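Local coordinates for hypothetical sugar ABC-transporter sugar binding protein (PDB 7BVT) that binds cyclic alpha-maltosyl-(1→6)-maltose, probably as the extracellular substrate-binding component of an ABC transporter, at residues E250-Q255 with A259-W264; G267-A270 with P274-F277; T50-A53 with R59-A62. All blocks are in the same frame, centred on the assembly; numbering follows the deposited sequence.

How the contacts relate
Contacts 1 and 2 are neighbours in space and in sequence, while contact 3 stands apart. The centres of contacts 1 and 2 lie about 9 Å apart. Their aromatic groups pack together, with Phe251 CE2 3.6 Å from Trp269 CZ3. Strand 258-262, in the second segment of contact 1, is followed directly by helix 264-271, which carries the first segment of contact 2, and Trp264, just past the strand, belongs to the sugar pocket. The side chain of Glu261 is about 6 Å from a bound glucose and that of Trp269 about 11 Å. Contact 3 sits about 37 Å from contact 1 and 35 Å from contact 2, centre to centre, in a beta-alpha-beta unit well away from both.

Contact 1: E250-Q255 with A259-W264. With GLC (alpha-D-glucopyranose), chain B; GLC (alpha-D-glucopyranose), chain C.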
loop_
_atom_site.group_PDB
_atom_site.type_symbol
_atom_site.label_atom_id
_atom_site.label_comp_id
_atom_site.label_asym_id
_atom_site.label_seq_id
_atom_site.Cartn_x
_atom_site.Cartn_y
_atom_site.Cartn_z
ATOM N N GLU A 250 -9.630 2.630 18.141
ATOM C CA GLU A 250 -10.858 2.149 18.848
ATOM C C GLU A 250 -11.413 0.869 18.209
ATOM O O GLU A 250 -11.881 -0.061 18.925
ATOM C CB GLU A 250 -11.908 3.242 18.925
ATOM C CG GLU A 250 -11.493 4.396 19.773
ATOM C CD GLU A 250 -10.984 4.027 21.160
ATOM O OE1 GLU A 250 -11.772 3.412 21.926
ATOM O OE2 GLU A 250 -9.801 4.345 21.456
ATOM N N PHE A 251 -11.407 0.793 16.878
ATOM C CA PHE A 251 -11.929 -0.363 16.129
ATOM C C PHE A 251 -11.088 -1.580 16.504
ATOM O O PHE A 251 -11.654 -2.644 16.799
ATOM C CB PHE A 251 -11.838 -0.101 14.617
ATOM C CG PHE A 251 -12.082 -1.340 13.815
ATOM C CD1 PHE A 251 -13.291 -2.014 13.852
ATOM C CD2 PHE A 251 -11.059 -1.891 13.059
ATOM C CE1 PHE A 251 -13.483 -3.170 13.117
ATOM C CE2 PHE A 251 -11.230 -3.081 12.403
ATOM C CZ PHE A 251 -12.441 -3.724 12.423
ATOM N N GLU A 252 -9.770 -1.414 16.467
ATOM C CA GLU A 252 -8.829 -2.540 16.669
ATOM C C GLU A 252 -8.959 -3.090 18.107
ATOM O O GLU A 252 -8.801 -4.300 18.266
ATOM C CB GLU A 252 -7.410 -2.089 16.361
ATOM C CG GLU A 252 -7.240 -1.885 14.858
ATOM C CD GLU A 252 -5.946 -1.240 14.428
ATOM O OE1 GLU A 252 -5.028 -1.136 15.237
ATOM O OE2 GLU A 252 -5.878 -0.824 13.278
ATOM N N LYS A 253 -9.309 -2.231 19.055
ATOM C CA LYS A 253 -9.584 -2.574 20.486
ATOM C C LYS A 253 -10.907 -3.335 20.653
ATOM O O LYS A 253 -11.181 -3.732 21.780
ATOM C CB LYS A 253 -9.699 -1.303 21.332
ATOM C CG LYS A 253 -8.421 -0.525 21.583
ATOM C CD LYS A 253 -8.702 0.913 21.969
ATOM C CE LYS A 253 -7.798 1.481 23.048
ATOM N NZ LYS A 253 -6.695 2.305 22.488
ATOM N N GLY A 254 -11.737 -3.495 19.613
ATOM C CA GLY A 254 -13.099 -4.025 19.752
ATOM C C GLY A 254 -14.024 -3.010 20.383
ATOM O O GLY A 254 -15.071 -3.421 20.893
ATOM N N GLN A 255 -13.681 -1.713 20.330
ATOM C CA GLN A 255 -14.518 -0.605 20.878
ATOM C C GLN A 255 -15.002 0.343 19.755
ATOM O O GLN A 255 -15.330 1.541 20.039
ATOM C CB GLN A 255 -13.710 0.149 21.926
ATOM C CG GLN A 255 -13.244 -0.695 23.103
ATOM C CD GLN A 255 -14.435 -1.270 23.828
ATOM O OE1 GLN A 255 -15.377 -0.554 24.189
ATOM N NE2 GLN A 255 -14.434 -2.584 23.972
ATOM N N ALA A 259 -13.099 0.537 10.299
ATOM C CA ALA A 259 -11.874 1.306 9.973
ATOM C C ALA A 259 -11.409 0.891 8.592
ATOM O O ALA A 259 -11.642 -0.248 8.176
ATOM C CB ALA A 259 -10.801 1.054 11.013
ATOM N N GLN A 260 -10.676 1.781 7.919
ATOM C CA GLN A 260 -9.849 1.316 6.787
ATOM C C GLN A 260 -8.671 0.544 7.359
ATOM O O GLN A 260 -8.038 1.019 8.321
ATOM C CB GLN A 260 -9.368 2.487 5.937
ATOM C CG GLN A 260 -10.472 3.035 5.105
ATOM C CD GLN A 260 -10.134 4.210 4.218
ATOM O OE1 GLN A 260 -8.991 4.758 4.187
ATOM N NE2 GLN A 260 -11.155 4.597 3.488
ATOM N N GLU A 261 -8.436 -0.644 6.820
ATOM C CA GLU A 261 -7.353 -1.530 7.256
ATOM C C GLU A 261 -6.656 -2.125 6.039
ATOM O O GLU A 261 -7.308 -2.554 5.078
ATOM C CB GLU A 261 -7.893 -2.639 8.181
ATOM C CG GLU A 261 -8.377 -2.086 9.520
ATOM C CD GLU A 261 -7.345 -1.648 10.521
ATOM O OE1 GLU A 261 -6.123 -1.765 10.249
ATOM O OE2 GLU A 261 -7.773 -1.206 11.639
ATOM N N GLY A 262 -5.337 -2.294 6.185
ATOM C CA GLY A 262 -4.563 -2.982 5.153
ATOM C C GLY A 262 -4.843 -4.447 5.116
ATOM O O GLY A 262 -5.296 -5.025 6.115
ATOM N N SER A 263 -4.640 -5.057 3.957
ATOM C CA SER A 263 -4.968 -6.470 3.687
ATOM C C SER A 263 -4.157 -7.361 4.641
ATOM O O SER A 263 -4.633 -8.476 4.936
ATOM C CB SER A 263 -4.723 -6.835 2.226
ATOM O OG SER A 263 -3.410 -6.455 1.873
ATOM N N TRP A 264 -2.985 -6.921 5.102
ATOM C CA TRP A 264 -2.173 -7.725 6.052
ATOM C C TRP A 264 -2.972 -8.024 7.323
ATOM O O TRP A 264 -2.651 -9.030 7.973
ATOM C CB TRP A 264 -0.847 -7.031 6.361
ATOM C CG TRP A 264 -0.998 -5.682 6.974
ATOM C CD1 TRP A 264 -1.144 -5.410 8.301
ATOM C CD2 TRP A 264 -1.031 -4.409 6.310
ATOM N NE1 TRP A 264 -1.277 -4.068 8.511
ATOM C CE2 TRP A 264 -1.215 -3.422 7.308
ATOM C CE3 TRP A 264 -0.941 -4.006 4.977
ATOM C CZ2 TRP A 264 -1.315 -2.058 7.015
ATOM C CZ3 TRP A 264 -0.991 -2.655 4.708
ATOM C CH2 TRP A 264 -1.152 -1.702 5.699
HETATM C C1 GLC B . 3.121 -3.632 8.684
HETATM C C2 GLC B . 2.688 -4.269 7.353
HETATM C C3 GLC B . 3.112 -3.388 6.181
HETATM C C4 GLC B . 2.661 -1.945 6.364
HETATM C C5 GLC B . 3.161 -1.413 7.701
HETATM C C6 GLC B . 2.715 -0.018 8.014
HETATM O O1 GLC B . 4.549 -3.637 8.956
HETATM O O2 GLC B . 3.112 -5.660 7.134
HETATM O O3 GLC B . 2.571 -3.923 4.993
HETATM O O4 GLC B . 3.149 -1.039 5.319
HETATM O O5 GLC B . 2.651 -2.280 8.736
HETATM O O6 GLC B . 3.017 0.360 9.405
HETATM C C1 GLC C . 2.028 -0.592 4.531
HETATM C C2 GLC C . 2.427 -0.522 3.090
HETATM C C3 GLC C . 3.287 0.691 2.840
HETATM C C4 GLC C . 2.525 1.928 3.342
HETATM C C5 GLC C . 2.254 1.785 4.834
HETATM C C6 GLC C . 1.460 2.994 5.360
HETATM O O2 GLC C . 2.995 -1.771 2.738
HETATM O O3 GLC C . 3.603 0.761 1.439
HETATM O O4 GLC C . 3.276 3.114 3.169
HETATM O O5 GLC C . 1.447 0.649 5.022
HETATM O O6 GLC C . 1.657 3.066 6.769
#
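A type I beta turn, Phe251 to Gly254, lies beside strand 258-262 where Phe251 and Glu252 meet Ala259 and Glu261, and this same strand leads straight into the sugar pocket. Phe251 turns its ring away from its own backbone N (chi1 168°) and toward the strand, and its CD2 comes 3.6 Å from the methyl CB of Ala259. The backbone N of Ala259 lies over one face of the ring, toward the rim. Glu261 approaches differently: its OE2 comes in the ring plane, at the edge, 3.6 Å from Phe251 CD2. Strand 258-262 pairs antiparallel with strand 140-147 through backbone bonds of Ala259 to Met145 and Glu261 to Gly143, and the turn is tied in by a bond from Phe251 N to Asp185.

Glu252 sends an extended side chain across to Glu261, whose own chain bends at chi2 (-74°). The two carboxylates, their planes 45° apart, bring Glu252 OE2 within 2.5 Å of Glu261 OE2. Oxygens this close suggest that one of the acids is protonated, since two full negative charges would be expected to repel. Glu252 CG also lies against that oxygen, 3.3 Å from Glu261 OE2.

Past the strand end, the Trp264 indole is held between protein and sugar, each set toward the rim of the ring. Gly262 CA rests 3.5 Å above one face; over the opposite face lies the glucose of chain B, with O3 3.5 Å from Trp264 CE3. The glucose linked to it, chain C, meets the indole obliquely, its C1 3.6 Å from Trp264 CH2.

Contact 2: G267-A270 with P274-F277; sequences GIWA and PFEF
Trp269, on helix 264-271, meets Pro274, Phe275 and Phe277 of the segment that returns toward strand 277-280, each with a different part of its side chain. At the root, Trp269 CB packs 3.4 Å from Phe277 CE1. The five-membered ring comes next: Pro274 CD sits over its face, 3.6 Å from the centroid and only 8° off the normal, a well-centred CH-pi contact. Pro274 CG continues across the ring fusion, 3.7 Å from Trp269 CE2. Because chi2 is 3°, CD1 eclipses CA, which directs the six-membered ring away from CA. Its CE3 edge then points at the face of Phe277 in an edge-to-face pair, centroids 5.6 Å apart and planes at 64°. At the far end, Trp269 CZ3 lies 3.8 Å from Phe275 CZ, two rings that meet obliquely. Outside the contact, Phe275 also packs edge-to-face on Phe251, and Phe277 takes a cation-pi contact and a backbone hydrogen bond from Arg357. Between 267-270 and 274-277 themselves, the chemistry is dispersion and C-H groups pointed at pi faces, so the fit of these two segments depends on shape and ring orientation rather than on directed polar bonds.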
loop_
_atom_site.group_PDB
_atom_site.type_symbol
_atom_site.label_atom_id
_atom_site.label_comp_id
_atom_site.label_asym_id
_atom_site.label_seq_id
_atom_site.Cartn_x
_atom_site.Cartn_y
_atom_site.Cartn_z
ATOM N N GLY A 267 -4.770 -11.483 7.673
ATOM C CA GLY A 267 -3.880 -12.591 8.051
ATOM C C GLY A 267 -3.609 -12.572 9.542
ATOM O O GLY A 267 -3.731 -13.630 10.179
ATOM N N ILE A 268 -3.202 -11.426 10.073
ATOM C CA ILE A 268 -2.922 -11.240 11.520
ATOM C C ILE A 268 -4.156 -11.657 12.327
ATOM O O ILE A 268 -4.011 -12.484 13.243
ATOM C CB ILE A 268 -2.479 -9.798 11.792
ATOM C CG1 ILE A 268 -1.142 -9.512 11.106
ATOM C CG2 ILE A 268 -2.426 -9.532 13.289
ATOM C CD1 ILE A 268 -0.897 -8.069 10.859
ATOM N N TRP A 269 -5.346 -11.216 11.943
ATOM C CA TRP A 269 -6.595 -11.504 12.702
ATOM C C TRP A 269 -7.247 -12.850 12.364
ATOM O O TRP A 269 -7.956 -13.374 13.250
ATOM C CB TRP A 269 -7.583 -10.363 12.500
ATOM C CG TRP A 269 -7.225 -9.168 13.324
ATOM C CD1 TRP A 269 -6.144 -8.993 14.130
ATOM C CD2 TRP A 269 -7.956 -7.936 13.361
ATOM N NE1 TRP A 269 -6.160 -7.747 14.694
ATOM C CE2 TRP A 269 -7.261 -7.072 14.230
ATOM C CE3 TRP A 269 -9.132 -7.512 12.748
ATOM C CZ2 TRP A 269 -7.712 -5.793 14.514
ATOM C CZ3 TRP A 269 -9.577 -6.236 13.020
ATOM C CH2 TRP A 269 -8.874 -5.402 13.887
ATOM N N ALA A 270 -7.162 -13.361 11.138
ATOM C CA ALA A 270 -7.926 -14.585 10.778
ATOM C C ALA A 270 -7.431 -15.721 11.685
ATOM O O ALA A 270 -8.223 -16.625 11.963
ATOM C CB ALA A 270 -7.851 -14.910 9.297
ATOM N N PRO A 274 -9.570 -10.525 17.450
ATOM C CA PRO A 274 -9.938 -9.849 18.691
ATOM C C PRO A 274 -11.461 -9.732 18.801
ATOM O O PRO A 274 -11.930 -9.354 19.863
ATOM C CB PRO A 274 -9.231 -8.492 18.546
ATOM C CG PRO A 274 -9.321 -8.215 17.047
ATOM C CD PRO A 274 -9.171 -9.578 16.386
ATOM N N PHE A 275 -12.176 -10.027 17.713
ATOM C CA PHE A 275 -13.659 -10.016 17.571
ATOM C C PHE A 275 -14.010 -10.537 16.172
ATOM O O PHE A 275 -13.053 -10.743 15.409
ATOM C CB PHE A 275 -14.258 -8.626 17.868
ATOM C CG PHE A 275 -13.614 -7.492 17.101
ATOM C CD1 PHE A 275 -13.956 -7.257 15.773
ATOM C CD2 PHE A 275 -12.583 -6.750 17.646
ATOM C CE1 PHE A 275 -13.329 -6.245 15.051
ATOM C CE2 PHE A 275 -11.943 -5.761 16.916
ATOM C CZ PHE A 275 -12.325 -5.511 15.617
ATOM N N GLU A 276 -15.296 -10.795 15.903
ATOM C CA GLU A 276 -15.851 -11.269 14.619
ATOM C C GLU A 276 -15.799 -10.070 13.675
ATOM O O GLU A 276 -16.621 -9.166 13.783
ATOM C CB GLU A 276 -17.252 -11.845 14.722
ATOM C CG GLU A 276 -17.864 -12.321 13.405
ATOM C CD GLU A 276 -17.489 -13.722 12.922
ATOM O OE1 GLU A 276 -16.816 -14.452 13.704
ATOM O OE2 GLU A 276 -17.871 -14.100 11.760
ATOM N N PHE A 277 -14.826 -10.080 12.778
ATOM C CA PHE A 277 -14.684 -8.991 11.785
ATOM C C PHE A 277 -15.181 -9.438 10.422
ATOM O O PHE A 277 -15.096 -10.626 10.019
ATOM C CB PHE A 277 -13.245 -8.502 11.745
ATOM C CG PHE A 277 -12.246 -9.426 11.112
ATOM C CD1 PHE A 277 -11.605 -10.380 11.876
ATOM C CD2 PHE A 277 -11.913 -9.313 9.768
ATOM C CE1 PHE A 277 -10.673 -11.226 11.306
ATOM C CE2 PHE A 277 -10.987 -10.160 9.205
ATOM C CZ PHE A 277 -10.377 -11.124 9.961
#

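Contact 3: T50-A53 with R59-A62; sequences TYNA and RISA
Asn52, near the C-terminal end of helix 38-53, grips the backbone of Ile60 on strand 58-64 with both ends of its amide. Its OD1 accepts from Ile60 N at 2.9 Å, along a nearly straight N-H line (176°) that arrives in the carbonyl plane on a lone pair. Its ND2 donates to Ile60 O, also at 2.9 Å and 168°, and this oxygen lies almost exactly in the amide plane of Asn52. Two bonds made in the same plane fix the rotation of the amide and tell oxygen from nitrogen. CG stands beside the backbone N and anti to the carbonyl carbon (chi1 -82°), which aims the amide at the strand.

The strand's polar groups divide between two sides. Arg59 and Ser61 make their backbone bonds with Val28, Val30 and Val32 of the parallel strand 28-34, whereas the N and O of Ile60 are turned to Asn52. In effect the amide pairs with the strand edge much as a neighbouring strand's backbone would. Arg59, extended as far as NE, brings NH1 within 3.6 Å of Asn52 ND2. The two side chains cross at about a right angle, though the guanidinium and amide planes are only moderately tilted against each other; donor facing donor, this is packing.

The neighbouring Tyr51 places CE2 3.7 Å from Ile60 CG1, the two side chains crossing roughly perpendicularly. Tyr51 OH has its partner in Asp314, and Tyr51 O is bonded by Ser54 OG and Gln55 NE2. Phe315 of helix 306-319 meets the tyrosine ring edge-to-face. Helix 38-53 is the beta-alpha-beta crossover between parallel strands 28-34 and 58-64, a unit typical of the alpha/beta lobes of periplasmic-type solute-binding proteins.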
loop_
_atom_site.group_PDB
_atom_site.type_symbol
_atom_site.label_atom_id
_atom_site.label_comp_id
_atom_site.label_asym_id
_atom_site.label_seq_id
_atom_site.Cartn_x
_atom_site.Cartn_y
_atom_site.Cartn_z
ATOM N N THR A 50 14.656 -23.031 -3.161
ATOM C CA THR A 50 14.032 -23.651 -4.327
ATOM C C THR A 50 14.777 -23.171 -5.575
ATOM O O THR A 50 15.204 -24.012 -6.396
ATOM C CB THR A 50 12.526 -23.429 -4.358
ATOM O OG1 THR A 50 11.955 -24.071 -3.209
ATOM C CG2 THR A 50 11.886 -23.986 -5.601
ATOM N N TYR A 51 14.893 -21.858 -5.772
ATOM C CA TYR A 51 15.621 -21.323 -6.950
ATOM C C TYR A 51 17.064 -21.828 -7.011
ATOM O O TYR A 51 17.499 -22.231 -8.109
ATOM C CB TYR A 51 15.552 -19.794 -6.928
ATOM C CG TYR A 51 16.331 -19.138 -8.033
ATOM C CD1 TYR A 51 15.810 -19.057 -9.300
ATOM C CD2 TYR A 51 17.607 -18.646 -7.800
ATOM C CE1 TYR A 51 16.512 -18.410 -10.312
ATOM C CE2 TYR A 51 18.319 -18.028 -8.820
ATOM C CZ TYR A 51 17.764 -17.894 -10.069
ATOM O OH TYR A 51 18.502 -17.250 -11.043
ATOM N N ASN A 52 17.775 -21.735 -5.892
ATOM C CA ASN A 52 19.204 -22.143 -5.793
ATOM C C ASN A 52 19.326 -23.614 -6.175
ATOM O O ASN A 52 20.306 -23.949 -6.832
ATOM C CB ASN A 52 19.748 -21.850 -4.398
ATOM C CG ASN A 52 20.152 -20.402 -4.293
ATOM O OD1 ASN A 52 20.258 -19.694 -5.317
ATOM N ND2 ASN A 52 20.399 -19.938 -3.074
ATOM N N ALA A 53 18.350 -24.444 -5.836
ATOM C CA ALA A 53 18.531 -25.897 -6.067
ATOM C C ALA A 53 18.051 -26.266 -7.468
ATOM O O ALA A 53 18.350 -27.385 -7.921
ATOM C CB ALA A 53 17.846 -26.640 -4.960
ATOM N N ARG A 59 23.495 -18.150 -7.873
ATOM C CA ARG A 59 23.285 -18.474 -6.448
ATOM C C ARG A 59 22.890 -17.175 -5.742
ATOM O O ARG A 59 23.688 -16.196 -5.791
ATOM C CB ARG A 59 24.530 -19.078 -5.791
ATOM C CG ARG A 59 24.437 -19.196 -4.277
ATOM C CD ARG A 59 25.473 -20.134 -3.647
ATOM N NE ARG A 59 25.138 -20.421 -2.237
ATOM C CZ ARG A 59 24.154 -21.242 -1.823
ATOM N NH1 ARG A 59 23.392 -21.891 -2.696
ATOM N NH2 ARG A 59 23.934 -21.419 -0.531
ATOM N N ILE A 60 21.694 -17.201 -5.149
ATOM C CA ILE A 60 21.115 -16.060 -4.404
ATOM C C ILE A 60 21.536 -16.209 -2.943
ATOM O O ILE A 60 21.315 -17.302 -2.363
ATOM C CB ILE A 60 19.580 -16.019 -4.517
ATOM C CG1 ILE A 60 19.113 -15.750 -5.960
ATOM C CG2 ILE A 60 19.026 -15.002 -3.504
ATOM C CD1 ILE A 60 19.397 -14.353 -6.470
ATOM N N SER A 61 22.099 -15.148 -2.404
ATOM C CA SER A 61 22.409 -14.992 -0.971
ATOM C C SER A 61 21.550 -13.858 -0.450
ATOM O O SER A 61 21.866 -12.727 -0.738
ATOM C CB SER A 61 23.861 -14.717 -0.706
ATOM O OG SER A 61 24.612 -15.840 -1.099
ATOM N N ALA A 62 20.564 -14.213 0.346
ATOM C CA ALA A 62 19.589 -13.258 0.893
ATOM C C ALA A 62 20.019 -12.911 2.306
ATOM O O ALA A 62 20.410 -13.873 3.017
ATOM C CB ALA A 62 18.241 -13.882 0.845
#